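Local coordinates for protein TarM (Staphylococcus aureus subsp. aureus 21178, PDB 4X7R) that belongs to the GT-B group of glycosyltransferases and is built from two parallel-sheet Rossmann-like domains and a long antiparallel beta-sheet insertion, at residues Ser77-Lys83 with Asp170-Tyr176; Gln243-His249 with Ile276-Leu282; Gln316-Gly322 with Glu391-Val397. The protein carries 1 engineered substitution. All coordinates share one frame. Residue numbers count along the deposited sequence, not the author numbering.

Interaction 1: Ser77-Lys83 with Asp170-Tyr176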
loop_
_atom_site.group_PDB
_atom_site.type_symbol
_atom_site.label_atom_id
_atom_site.label_comp_id
_atom_site.label_asym_id
_atom_site.label_seq_id
_atom_site.Cartn_x
_atom_site.Cartn_y
_atom_site.Cartn_z
ATOM N N SER A 77 26.504 8.191 -0.689
ATOM C CA SER A 77 27.464 7.548 0.206
ATOM C C SER A 77 28.291 6.473 -0.494
ATOM O O SER A 77 29.493 6.420 -0.284
ATOM C CB SER A 77 26.736 6.953 1.406
ATOM O OG SER A 77 27.661 6.499 2.377
ATOM N N ASN A 78 27.652 5.612 -1.297
ATOM C CA ASN A 78 28.301 4.552 -2.091
ATOM C C ASN A 78 29.444 5.094 -2.958
ATOM O O ASN A 78 30.469 4.439 -3.080
ATOM C CB ASN A 78 27.283 3.864 -3.014
ATOM C CG ASN A 78 26.260 2.998 -2.307
ATOM O OD1 ASN A 78 26.442 2.545 -1.193
ATOM N ND2 ASN A 78 25.181 2.700 -2.977
ATOM N N ASN A 79 29.264 6.291 -3.547
ATOM C CA ASN A 79 30.247 6.976 -4.395
ATOM C C ASN A 79 31.457 7.506 -3.659
ATOM O O ASN A 79 32.470 7.791 -4.303
ATOM C CB ASN A 79 29.573 8.130 -5.142
ATOM C CG ASN A 79 28.656 7.680 -6.235
ATOM O OD1 ASN A 79 28.878 6.642 -6.869
ATOM N ND2 ASN A 79 27.592 8.456 -6.469
ATOM N N LYS A 80 31.366 7.665 -2.331
ATOM C CA LYS A 80 32.457 8.191 -1.491
ATOM C C LYS A 80 33.656 7.231 -1.320
ATOM O O LYS A 80 34.787 7.680 -1.138
ATOM C CB LYS A 80 31.884 8.656 -0.137
ATOM C CG LYS A 80 32.885 9.116 0.929
ATOM C CD LYS A 80 33.177 10.610 0.887
ATOM C CE LYS A 80 33.771 11.113 2.187
ATOM N NZ LYS A 80 32.778 11.132 3.307
ATOM N N HIS A 81 33.403 5.924 -1.314
ATOM C CA HIS A 81 34.471 4.939 -1.148
ATOM C C HIS A 81 34.538 3.974 -2.308
ATOM O O HIS A 81 33.566 3.816 -3.042
ATOM C CB HIS A 81 34.298 4.168 0.164
ATOM C CG HIS A 81 34.452 5.033 1.369
ATOM N ND1 HIS A 81 35.709 5.272 1.954
ATOM C CD2 HIS A 81 33.508 5.708 2.064
ATOM C CE1 HIS A 81 35.471 6.080 2.970
ATOM N NE2 HIS A 81 34.164 6.380 3.067
ATOM N N PHE A 82 35.694 3.323 -2.454
ATOM C CA PHE A 82 35.932 2.282 -3.440
ATOM C C PHE A 82 36.017 0.941 -2.686
ATOM O O PHE A 82 35.423 -0.060 -3.090
ATOM C CB PHE A 82 37.252 2.542 -4.170
ATOM C CG PHE A 82 37.645 1.400 -5.063
ATOM C CD1 PHE A 82 36.912 1.107 -6.211
ATOM C CD2 PHE A 82 38.747 0.614 -4.760
ATOM C CE1 PHE A 82 37.283 0.059 -7.049
ATOM C CE2 PHE A 82 39.147 -0.408 -5.627
ATOM C CZ PHE A 82 38.408 -0.686 -6.761
ATOM N N LYS A 83 36.758 0.953 -1.603
ATOM C CA LYS A 83 36.994 -0.184 -0.731
ATOM C C LYS A 83 35.828 -0.321 0.287
ATOM O O LYS A 83 35.277 0.681 0.724
ATOM C CB LYS A 83 38.352 0.037 -0.019
ATOM C CG LYS A 83 38.766 -0.986 1.051
ATOM C CD LYS A 83 39.948 -0.516 1.931
ATOM C CE LYS A 83 39.613 0.519 2.996
ATOM N NZ LYS A 83 38.681 0.011 4.051
ATOM N N ASP A 170 25.778 2.112 4.094
ATOM C CA ASP A 170 25.691 1.999 2.634
ATOM C C ASP A 170 26.095 0.589 2.113
ATOM O O ASP A 170 26.362 -0.324 2.916
ATOM C CB ASP A 170 26.443 3.155 1.953
ATOM C CG ASP A 170 27.960 3.139 2.117
ATOM O OD1 ASP A 170 28.527 2.045 2.320
ATOM O OD2 ASP A 170 28.587 4.191 1.899
ATOM N N GLU A 171 26.158 0.425 0.779
ATOM C CA GLU A 171 26.522 -0.845 0.126
ATOM C C GLU A 171 27.934 -1.333 0.436
ATOM O O GLU A 171 28.186 -2.544 0.343
ATOM C CB GLU A 171 26.293 -0.801 -1.399
ATOM C CG GLU A 171 24.827 -0.654 -1.790
ATOM C CD GLU A 171 23.896 -1.848 -1.615
ATOM O OE1 GLU A 171 24.379 -2.991 -1.428
ATOM O OE2 GLU A 171 22.665 -1.631 -1.697
ATOM N N LYS A 172 28.826 -0.416 0.886
ATOM C CA LYS A 172 30.201 -0.751 1.260
ATOM C C LYS A 172 30.410 -0.866 2.785
ATOM O O LYS A 172 31.518 -1.149 3.234
ATOM C CB LYS A 172 31.209 0.196 0.585
ATOM C CG LYS A 172 31.127 0.139 -0.938
ATOM C CD LYS A 172 32.264 0.851 -1.652
ATOM C CE LYS A 172 32.044 0.826 -3.156
ATOM N NZ LYS A 172 31.043 1.818 -3.598
ATOM N N GLY A 173 29.337 -0.666 3.563
ATOM C CA GLY A 173 29.397 -0.790 5.015
ATOM C C GLY A 173 29.759 0.479 5.754
ATOM O O GLY A 173 30.159 0.412 6.922
ATOM N N TYR A 174 29.608 1.644 5.105
ATOM C CA TYR A 174 29.900 2.934 5.744
ATOM C C TYR A 174 28.613 3.609 6.250
ATOM O O TYR A 174 27.615 3.623 5.527
ATOM C CB TYR A 174 30.634 3.876 4.766
ATOM C CG TYR A 174 32.000 3.372 4.354
ATOM C CD1 TYR A 174 33.131 3.649 5.121
ATOM C CD2 TYR A 174 32.161 2.600 3.213
ATOM C CE1 TYR A 174 34.392 3.186 4.742
ATOM C CE2 TYR A 174 33.403 2.099 2.851
ATOM C CZ TYR A 174 34.522 2.418 3.597
ATOM O OH TYR A 174 35.740 1.941 3.175
ATOM N N PRO A 175 28.625 4.248 7.430
ATOM C CA PRO A 175 27.403 4.954 7.897
ATOM C C PRO A 175 27.138 6.212 7.092
ATOM O O PRO A 175 28.090 6.929 6.779
ATOM C CB PRO A 175 27.710 5.311 9.357
ATOM C CG PRO A 175 29.223 5.280 9.444
ATOM C CD PRO A 175 29.735 4.341 8.410
ATOM N N TYR A 176 25.847 6.483 6.751
ATOM C CA TYR A 176 25.479 7.649 5.939
ATOM C C TYR A 176 24.426 8.531 6.586
ATOM O O TYR A 176 24.316 9.710 6.240
ATOM C CB TYR A 176 25.133 7.263 4.463
ATOM C CG TYR A 176 23.920 6.365 4.304
ATOM C CD1 TYR A 176 24.023 4.985 4.460
ATOM C CD2 TYR A 176 22.657 6.900 4.056
ATOM C CE1 TYR A 176 22.915 4.155 4.315
ATOM C CE2 TYR A 176 21.535 6.077 3.926
ATOM C CZ TYR A 176 21.668 4.707 4.081
ATOM O OH TYR A 176 20.590 3.869 3.939
HETATM O O HOH W 1 29.103 7.976 4.302
#

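Interaction 2: Gln243-His249 with Ile276-Leu282. With 3YW ((2S)-2,3-dihydroxypropyl 2-acetamido-2-deoxy-alpha-D-glucopyranoside), chain F.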
loop_
_atom_site.group_PDB
_atom_site.type_symbol
_atom_site.label_atom_id
_atom_site.label_comp_id
_atom_site.label_asym_id
_atom_site.label_seq_id
_atom_site.Cartn_x
_atom_site.Cartn_y
_atom_site.Cartn_z
ATOM N N GLN A 243 3.923 22.561 -8.803
ATOM C CA GLN A 243 2.525 22.315 -8.490
ATOM C C GLN A 243 2.368 21.265 -7.400
ATOM O O GLN A 243 3.183 20.327 -7.284
ATOM C CB GLN A 243 1.747 21.909 -9.752
ATOM C CG GLN A 243 1.912 22.924 -10.888
ATOM C CD GLN A 243 1.103 22.575 -12.091
ATOM O OE1 GLN A 243 -0.014 22.072 -11.983
ATOM N NE2 GLN A 243 1.631 22.881 -13.268
ATOM N N LYS A 244 1.311 21.433 -6.586
ATOM C CA LYS A 244 1.015 20.506 -5.485
ATOM C C LYS A 244 -0.424 20.045 -5.525
ATOM O O LYS A 244 -1.351 20.867 -5.502
ATOM C CB LYS A 244 1.354 21.115 -4.105
ATOM C CG LYS A 244 2.828 21.504 -3.923
ATOM C CD LYS A 244 3.089 22.127 -2.551
ATOM C CE LYS A 244 4.556 22.470 -2.308
ATOM N NZ LYS A 244 4.779 22.917 -0.897
ATOM N N TYR A 245 -0.613 18.717 -5.553
ATOM C CA TYR A 245 -1.943 18.092 -5.569
ATOM C C TYR A 245 -1.992 17.022 -4.536
ATOM O O TYR A 245 -0.996 16.343 -4.304
ATOM C CB TYR A 245 -2.282 17.447 -6.944
ATOM C CG TYR A 245 -2.328 18.442 -8.077
ATOM C CD1 TYR A 245 -3.478 19.184 -8.333
ATOM C CD2 TYR A 245 -1.197 18.709 -8.840
ATOM C CE1 TYR A 245 -3.504 20.154 -9.333
ATOM C CE2 TYR A 245 -1.221 19.659 -9.863
ATOM C CZ TYR A 245 -2.372 20.388 -10.094
ATOM O OH TYR A 245 -2.389 21.362 -11.053
ATOM N N GLY A 246 -3.161 16.858 -3.943
ATOM C CA GLY A 246 -3.411 15.798 -2.972
ATOM C C GLY A 246 -4.495 14.930 -3.568
ATOM O O GLY A 246 -5.476 15.473 -4.082
ATOM N N VAL A 247 -4.304 13.585 -3.586
ATOM C CA VAL A 247 -5.359 12.678 -4.056
ATOM C C VAL A 247 -5.916 11.961 -2.822
ATOM O O VAL A 247 -5.159 11.286 -2.124
ATOM C CB VAL A 247 -4.931 11.656 -5.163
ATOM C CG1 VAL A 247 -6.060 10.655 -5.457
ATOM C CG2 VAL A 247 -4.487 12.352 -6.454
ATOM N N ILE A 248 -7.220 12.121 -2.553
ATOM C CA ILE A 248 -7.909 11.431 -1.456
ATOM C C ILE A 248 -8.465 10.107 -2.033
ATOM O O ILE A 248 -9.206 10.100 -3.012
ATOM C CB ILE A 248 -8.917 12.352 -0.739
ATOM C CG1 ILE A 248 -8.091 13.360 0.145
ATOM C CG2 ILE A 248 -9.895 11.526 0.120
ATOM C CD1 ILE A 248 -8.771 14.448 0.754
ATOM N N HIS A 249 -7.977 8.991 -1.513
ATOM C CA HIS A 249 -8.322 7.672 -2.048
ATOM C C HIS A 249 -9.477 6.999 -1.293
ATOM O O HIS A 249 -9.985 5.968 -1.737
ATOM C CB HIS A 249 -7.082 6.758 -2.020
ATOM C CG HIS A 249 -6.057 7.120 -3.035
ATOM N ND1 HIS A 249 -6.083 6.572 -4.302
ATOM C CD2 HIS A 249 -5.014 7.975 -2.947
ATOM C CE1 HIS A 249 -5.048 7.094 -4.941
ATOM N NE2 HIS A 249 -4.381 7.949 -4.164
ATOM N N ILE A 276 -3.078 24.875 -2.105
ATOM C CA ILE A 276 -2.314 24.084 -3.088
ATOM C C ILE A 276 -3.022 24.145 -4.450
ATOM O O ILE A 276 -4.016 24.871 -4.590
ATOM C CB ILE A 276 -1.991 22.626 -2.601
ATOM C CG1 ILE A 276 -3.269 21.800 -2.306
ATOM C CG2 ILE A 276 -1.016 22.641 -1.386
ATOM C CD1 ILE A 276 -3.072 20.306 -2.175
ATOM N N ASN A 277 -2.541 23.392 -5.452
ATOM C CA ASN A 277 -3.206 23.462 -6.750
ATOM C C ASN A 277 -4.543 22.721 -6.791
ATOM O O ASN A 277 -5.413 23.079 -7.582
ATOM C CB ASN A 277 -2.267 23.082 -7.891
ATOM C CG ASN A 277 -1.040 23.932 -7.946
ATOM O OD1 ASN A 277 -0.144 23.801 -7.117
ATOM N ND2 ASN A 277 -0.977 24.810 -8.936
ATOM N N GLY A 278 -4.739 21.762 -5.889
ATOM C CA GLY A 278 -5.988 21.034 -5.854
ATOM C C GLY A 278 -5.984 19.755 -5.055
ATOM O O GLY A 278 -4.953 19.099 -4.886
ATOM N N VAL A 279 -7.167 19.404 -4.556
ATOM C CA VAL A 279 -7.388 18.158 -3.835
ATOM C C VAL A 279 -8.347 17.349 -4.706
ATOM O O VAL A 279 -9.432 17.821 -5.073
ATOM C CB VAL A 279 -7.860 18.400 -2.387
ATOM C CG1 VAL A 279 -8.394 17.111 -1.745
ATOM C CG2 VAL A 279 -6.709 18.988 -1.554
ATOM N N ILE A 280 -7.894 16.161 -5.104
ATOM C CA ILE A 280 -8.635 15.271 -5.994
ATOM C C ILE A 280 -9.363 14.196 -5.216
ATOM O O ILE A 280 -8.789 13.579 -4.321
ATOM C CB ILE A 280 -7.719 14.678 -7.128
ATOM C CG1 ILE A 280 -7.408 15.719 -8.235
ATOM C CG2 ILE A 280 -8.354 13.419 -7.793
ATOM C CD1 ILE A 280 -6.449 16.807 -7.926
ATOM N N VAL A 281 -10.644 13.983 -5.563
ATOM C CA VAL A 281 -11.466 12.909 -5.026
ATOM C C VAL A 281 -11.881 12.070 -6.215
ATOM O O VAL A 281 -11.863 12.562 -7.336
ATOM C CB VAL A 281 -12.622 13.327 -4.095
ATOM C CG1 VAL A 281 -12.076 13.972 -2.824
ATOM C CG2 VAL A 281 -13.631 14.236 -4.804
ATOM N N LEU A 282 -12.260 10.816 -5.982
ATOM C CA LEU A 282 -12.528 9.908 -7.078
ATOM C C LEU A 282 -13.930 9.943 -7.652
ATOM O O LEU A 282 -14.119 9.469 -8.777
ATOM C CB LEU A 282 -12.115 8.478 -6.704
ATOM C CG LEU A 282 -10.640 8.293 -6.240
ATOM C CD1 LEU A 282 -10.491 6.978 -5.477
ATOM C CD2 LEU A 282 -9.678 8.366 -7.428
HETATM O O3A 3YW F . -5.699 4.092 2.972
HETATM C C4A 3YW F . -6.168 2.947 -0.565
HETATM C C5A 3YW F . -6.317 2.977 0.936
HETATM O O5 3YW F . -7.717 3.721 -3.108
HETATM C C6A 3YW F . -5.603 4.153 1.557
HETATM C C5 3YW F . -8.257 3.011 -4.230
HETATM C C6 3YW F . -7.573 3.565 -5.458
HETATM C C4 3YW F . -9.776 3.170 -4.220
HETATM O O6 3YW F . -7.785 4.961 -5.601
HETATM C C3 3YW F . -10.322 2.455 -2.989
HETATM O O4 3YW F . -10.339 2.577 -5.386
HETATM O O3 3YW F . -11.741 2.581 -2.893
HETATM O O7 3YW F . -11.236 3.366 0.541
HETATM C C7 3YW F . -10.714 2.266 0.393
HETATM C C8 3YW F . -10.971 1.130 1.337
HETATM N N2 3YW F . -9.891 2.004 -0.624
HETATM C C2 3YW F . -9.642 2.941 -1.708
HETATM C C1 3YW F . -8.140 3.255 -1.830
HETATM O O1 3YW F . -7.267 2.333 -1.241
HETATM O O2 3YW F . -5.802 1.760 1.475
HETATM O O HOH W 2 -11.879 9.656 -3.293
#

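Interaction 3: Gln316-Gly322 with Glu391-Val397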
loop_
_atom_site.group_PDB
_atom_site.type_symbol
_atom_site.label_atom_id
_atom_site.label_comp_id
_atom_site.label_asym_id
_atom_site.label_seq_id
_atom_site.Cartn_x
_atom_site.Cartn_y
_atom_site.Cartn_z
ATOM N N GLN A 316 -17.817 -18.077 -16.871
ATOM C CA GLN A 316 -17.828 -19.134 -15.874
ATOM C C GLN A 316 -19.278 -19.572 -15.596
ATOM O O GLN A 316 -20.059 -18.790 -15.050
ATOM C CB GLN A 316 -17.107 -18.686 -14.588
ATOM C CG GLN A 316 -17.194 -19.689 -13.433
ATOM C CD GLN A 316 -16.537 -21.013 -13.746
ATOM O OE1 GLN A 316 -17.083 -21.851 -14.473
ATOM N NE2 GLN A 316 -15.360 -21.234 -13.186
ATOM N N THR A 317 -19.642 -20.805 -16.003
ATOM C CA THR A 317 -20.999 -21.325 -15.780
ATOM C C THR A 317 -21.115 -21.947 -14.389
ATOM O O THR A 317 -22.223 -22.069 -13.861
ATOM C CB THR A 317 -21.479 -22.242 -16.923
ATOM O OG1 THR A 317 -20.514 -23.274 -17.154
ATOM C CG2 THR A 317 -21.759 -21.477 -18.213
ATOM N N GLU A 318 -19.965 -22.323 -13.794
ATOM C CA GLU A 318 -19.896 -22.893 -12.445
ATOM C C GLU A 318 -20.162 -21.823 -11.383
ATOM O O GLU A 318 -19.744 -20.669 -11.533
ATOM C CB GLU A 318 -18.540 -23.555 -12.181
ATOM C CG GLU A 318 -18.401 -24.944 -12.767
ATOM C CD GLU A 318 -16.971 -25.394 -13.005
ATOM O OE1 GLU A 318 -16.073 -25.049 -12.203
ATOM O OE2 GLU A 318 -16.753 -26.103 -14.014
ATOM N N LYS A 319 -20.852 -22.218 -10.304
ATOM C CA LYS A 319 -21.238 -21.337 -9.203
ATOM C C LYS A 319 -20.030 -20.924 -8.347
ATOM O O LYS A 319 -19.821 -21.435 -7.244
ATOM C CB LYS A 319 -22.357 -21.974 -8.363
ATOM C CG LYS A 319 -23.609 -22.313 -9.157
ATOM C CD LYS A 319 -24.400 -23.401 -8.473
ATOM C CE LYS A 319 -25.599 -23.778 -9.290
ATOM N NZ LYS A 319 -26.650 -24.397 -8.447
ATOM N N ILE A 320 -19.220 -20.003 -8.881
ATOM C CA ILE A 320 -18.048 -19.494 -8.183
ATOM C C ILE A 320 -18.258 -18.006 -7.927
ATOM O O ILE A 320 -18.421 -17.229 -8.876
ATOM C CB ILE A 320 -16.707 -19.782 -8.930
ATOM C CG1 ILE A 320 -16.617 -21.212 -9.542
ATOM C CG2 ILE A 320 -15.476 -19.407 -8.085
ATOM C CD1 ILE A 320 -16.569 -22.387 -8.587
ATOM N N VAL A 321 -18.280 -17.620 -6.643
ATOM C CA VAL A 321 -18.414 -16.224 -6.226
ATOM C C VAL A 321 -17.030 -15.784 -5.778
ATOM O O VAL A 321 -16.424 -16.427 -4.918
ATOM C CB VAL A 321 -19.500 -16.007 -5.137
ATOM C CG1 VAL A 321 -19.513 -14.562 -4.655
ATOM C CG2 VAL A 321 -20.876 -16.403 -5.648
ATOM N N GLY A 322 -16.522 -14.730 -6.396
ATOM C CA GLY A 322 -15.192 -14.224 -6.086
ATOM C C GLY A 322 -15.157 -12.974 -5.235
ATOM O O GLY A 322 -16.126 -12.210 -5.198
ATOM N N GLU A 391 -11.501 -14.796 -14.286
ATOM C CA GLU A 391 -12.013 -15.710 -15.316
ATOM C C GLU A 391 -12.748 -16.889 -14.654
ATOM O O GLU A 391 -13.759 -17.366 -15.178
ATOM C CB GLU A 391 -10.860 -16.245 -16.191
ATOM C CG GLU A 391 -9.941 -15.187 -16.784
ATOM C CD GLU A 391 -9.000 -15.692 -17.863
ATOM O OE1 GLU A 391 -9.489 -16.107 -18.940
ATOM O OE2 GLU A 391 -7.769 -15.653 -17.637
ATOM N N ASP A 392 -12.248 -17.331 -13.483
ATOM C CA ASP A 392 -12.809 -18.436 -12.706
ATOM C C ASP A 392 -14.109 -18.091 -11.976
ATOM O O ASP A 392 -14.786 -19.004 -11.511
ATOM C CB ASP A 392 -11.769 -18.974 -11.704
ATOM C CG ASP A 392 -10.548 -19.628 -12.326
ATOM O OD1 ASP A 392 -10.723 -20.430 -13.282
ATOM O OD2 ASP A 392 -9.421 -19.387 -11.820
ATOM N N PHE A 393 -14.456 -16.793 -11.845
ATOM C CA PHE A 393 -15.669 -16.397 -11.117
ATOM C C PHE A 393 -16.867 -16.167 -12.029
ATOM O O PHE A 393 -16.707 -15.653 -13.133
ATOM C CB PHE A 393 -15.435 -15.147 -10.242
ATOM C CG PHE A 393 -14.147 -15.028 -9.452
ATOM C CD1 PHE A 393 -13.622 -16.121 -8.765
ATOM C CD2 PHE A 393 -13.514 -13.796 -9.307
ATOM C CE1 PHE A 393 -12.448 -15.998 -8.009
ATOM C CE2 PHE A 393 -12.345 -13.672 -8.544
ATOM C CZ PHE A 393 -11.817 -14.772 -7.901
ATOM N N LYS A 394 -18.072 -16.545 -11.560
ATOM C CA LYS A 394 -19.344 -16.328 -12.265
ATOM C C LYS A 394 -19.818 -14.880 -11.970
ATOM O O LYS A 394 -20.383 -14.204 -12.837
ATOM C CB LYS A 394 -20.394 -17.357 -11.798
ATOM C CG LYS A 394 -21.703 -17.298 -12.577
ATOM C CD LYS A 394 -22.487 -18.575 -12.459
ATOM C CE LYS A 394 -23.642 -18.576 -13.425
ATOM N NZ LYS A 394 -24.276 -19.914 -13.511
ATOM N N LEU A 395 -19.567 -14.425 -10.728
ATOM C CA LEU A 395 -19.872 -13.088 -10.233
ATOM C C LEU A 395 -18.937 -12.725 -9.091
ATOM O O LEU A 395 -18.243 -13.582 -8.538
ATOM C CB LEU A 395 -21.357 -12.922 -9.831
ATOM C CG LEU A 395 -21.855 -13.764 -8.661
ATOM C CD1 LEU A 395 -22.217 -12.899 -7.479
ATOM C CD2 LEU A 395 -23.030 -14.580 -9.072
ATOM N N VAL A 396 -18.920 -11.443 -8.747
ATOM C CA VAL A 396 -18.092 -10.901 -7.680
ATOM C C VAL A 396 -19.006 -10.219 -6.657
ATOM O O VAL A 396 -20.108 -9.771 -6.979
ATOM C CB VAL A 396 -16.946 -10.016 -8.260
ATOM C CG1 VAL A 396 -16.393 -9.022 -7.249
ATOM C CG2 VAL A 396 -15.828 -10.885 -8.835
ATOM N N VAL A 397 -18.570 -10.217 -5.409
ATOM C CA VAL A 397 -19.342 -9.668 -4.316
ATOM C C VAL A 397 -18.548 -8.595 -3.552
ATOM O O VAL A 397 -17.313 -8.682 -3.462
ATOM C CB VAL A 397 -19.839 -10.838 -3.428
ATOM C CG1 VAL A 397 -18.677 -11.539 -2.729
ATOM C CG2 VAL A 397 -20.888 -10.385 -2.439
#

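Interaction 1: Ser77-Lys83 with Asp170-Tyr176
Five hydrogen bonds join these segments. Ser-77 OG donates to Asp-170 OD2 at 2.5 Å. Asn-78 OD1 accepts from the backbone N of Glu-171 at 2.9 Å. Lys-172 NZ donates to the carbonyl O of Asn-78 at 2.7 Å and, weakly, to His-81 O at 3.3 Å, so one amino group ties down two backbone carbonyls. Tyr-174 OH donates to Lys-83 O at 2.8 Å. A water also bridges Ser-77 OG and Pro-175 O.

Residues 170-173 form a type I beta turn, the hairpin connection between strands 163-169 and 175-182 of the antiparallel sheet. Asp-170 OD1 accepts from Lys-172 N at 2.9 Å in an Asx turn, and from Tyr-174 N at 3.0 Å. One carboxylate thus braces its own turn and binds Ser-77 of helix 69-78.

The aromatic contact is a face-to-face stack. The rings of His-81 and Tyr-174 lie 3.6 Å apart between centroids, with planes at 4°. Nearby, Glu-171 turns its carboxylate to Lys-150 in a salt bridge, and Tyr-176 packs on Phe-70 and Phe-73.

Interaction 2: Gln243-His249 with Ile276-Leu282
Lys-244 makes two bonds to Asn-277: its N donates to Asn-277 OD1 at 2.8 Å, and its O accepts from Asn-277 N at 2.8 Å. Regular parallel pairing follows. Gly-246 N donates to Gly-278 O at 3.0 Å, Ile-280 N to Gly-246 O at 2.7 Å, and Ile-248 N to Ile-280 O at 2.8 Å. Farther along, His-249 ND1 is hydrogen-bonded to O6 of 3YW at 2.7 Å, while NE2 is held by Asp-226. Leu-282 CD1 lies 3.4 Å from O6. The pair thus reaches the ligand pocket.

Asn-277 CB sits over the Tyr-245 ring in a CH-pi contact. Tyr-245 CD1 meets Ile-280 CD1 at 3.8 Å, and Ile-248 CD1 meets Val-279 CG1 at 3.7 Å. A CB on Gly-278 would crowd Tyr-245 CD1 and Asn-277 O.

The two strands and helix 264-271 form a beta-alpha-beta unit of the seven-stranded parallel sheet. That helix packs on Ile-248 and Val-279. Helix 480-492 packs on Tyr-245, Val-247 and Ile-280. Strand 221-225 pairs along the other edge of strand 243-247.

Interaction 3: Gln316-Gly322 with Glu391-Val397
The Phe-393 ring fills the space beside Gly-322, where a side chain would otherwise lie. Gly-322 CA sits 3.5 Å from the ring centroid, almost on the ring normal, in a CH-pi contact. An ideal CB on Gly-322 would clash with Phe-393 CD2, only 2.1 Å away. Ile-320 CG2 meets the edge of the same ring, 3.8 Å from Phe-393 CD1. Val-321 and Leu-395 point to the face of the sheet opposite Val-396. There Val-321 CG2 lies 4.1 Å from Leu-395 CG, and Val-321 CG1 lies 3.7 Å from Val-397 CG1. Helix 446-457 packs on these three side chains.

The strands 320-324 and 395-398 are parallel neighbours in the six-stranded sheet of the C-terminal Rossmann-like domain of this GT-B fold. Lys-394 N donates to Ile-320 O at 2.8 Å, Gly-322 N to Leu-395 O at 3.0 Å, and Val-397 N to Gly-322 O at 3.2 Å.

Before the strand, the chain at 316-319 bends round the extended Lys-394 side chain. Lys-394 NZ donates to Thr-317 O at 3.0 Å, and also binds Val-457 O and Asp-460. Gln-316 CB rests 3.4 Å from Phe-393 O, while its NE2 donates to Asp-392 O at 2.8 Å.

How the interactions relate
The three contacts follow one another along the chain, and none nests in or crosses another. Interaction 1 closes a loop of 86 residues that holds most of the antiparallel insertion. It ties helix 69-78 and the residues after it to a hairpin turn there. Interaction 2 joins two neighbouring strands of the first parallel sheet across a loop of 26 residues. Interaction 3 does the same in the second parallel sheet across 68 residues. The centres of interactions 1 and 3 are about 53 Å apart, on opposite sides of the chain's centre. Interactions 2 and 3 lie in different Rossmann-like domains, with nearest atoms about 16 Å apart. The side chain of Phe-393 is about 9 Å from UDP.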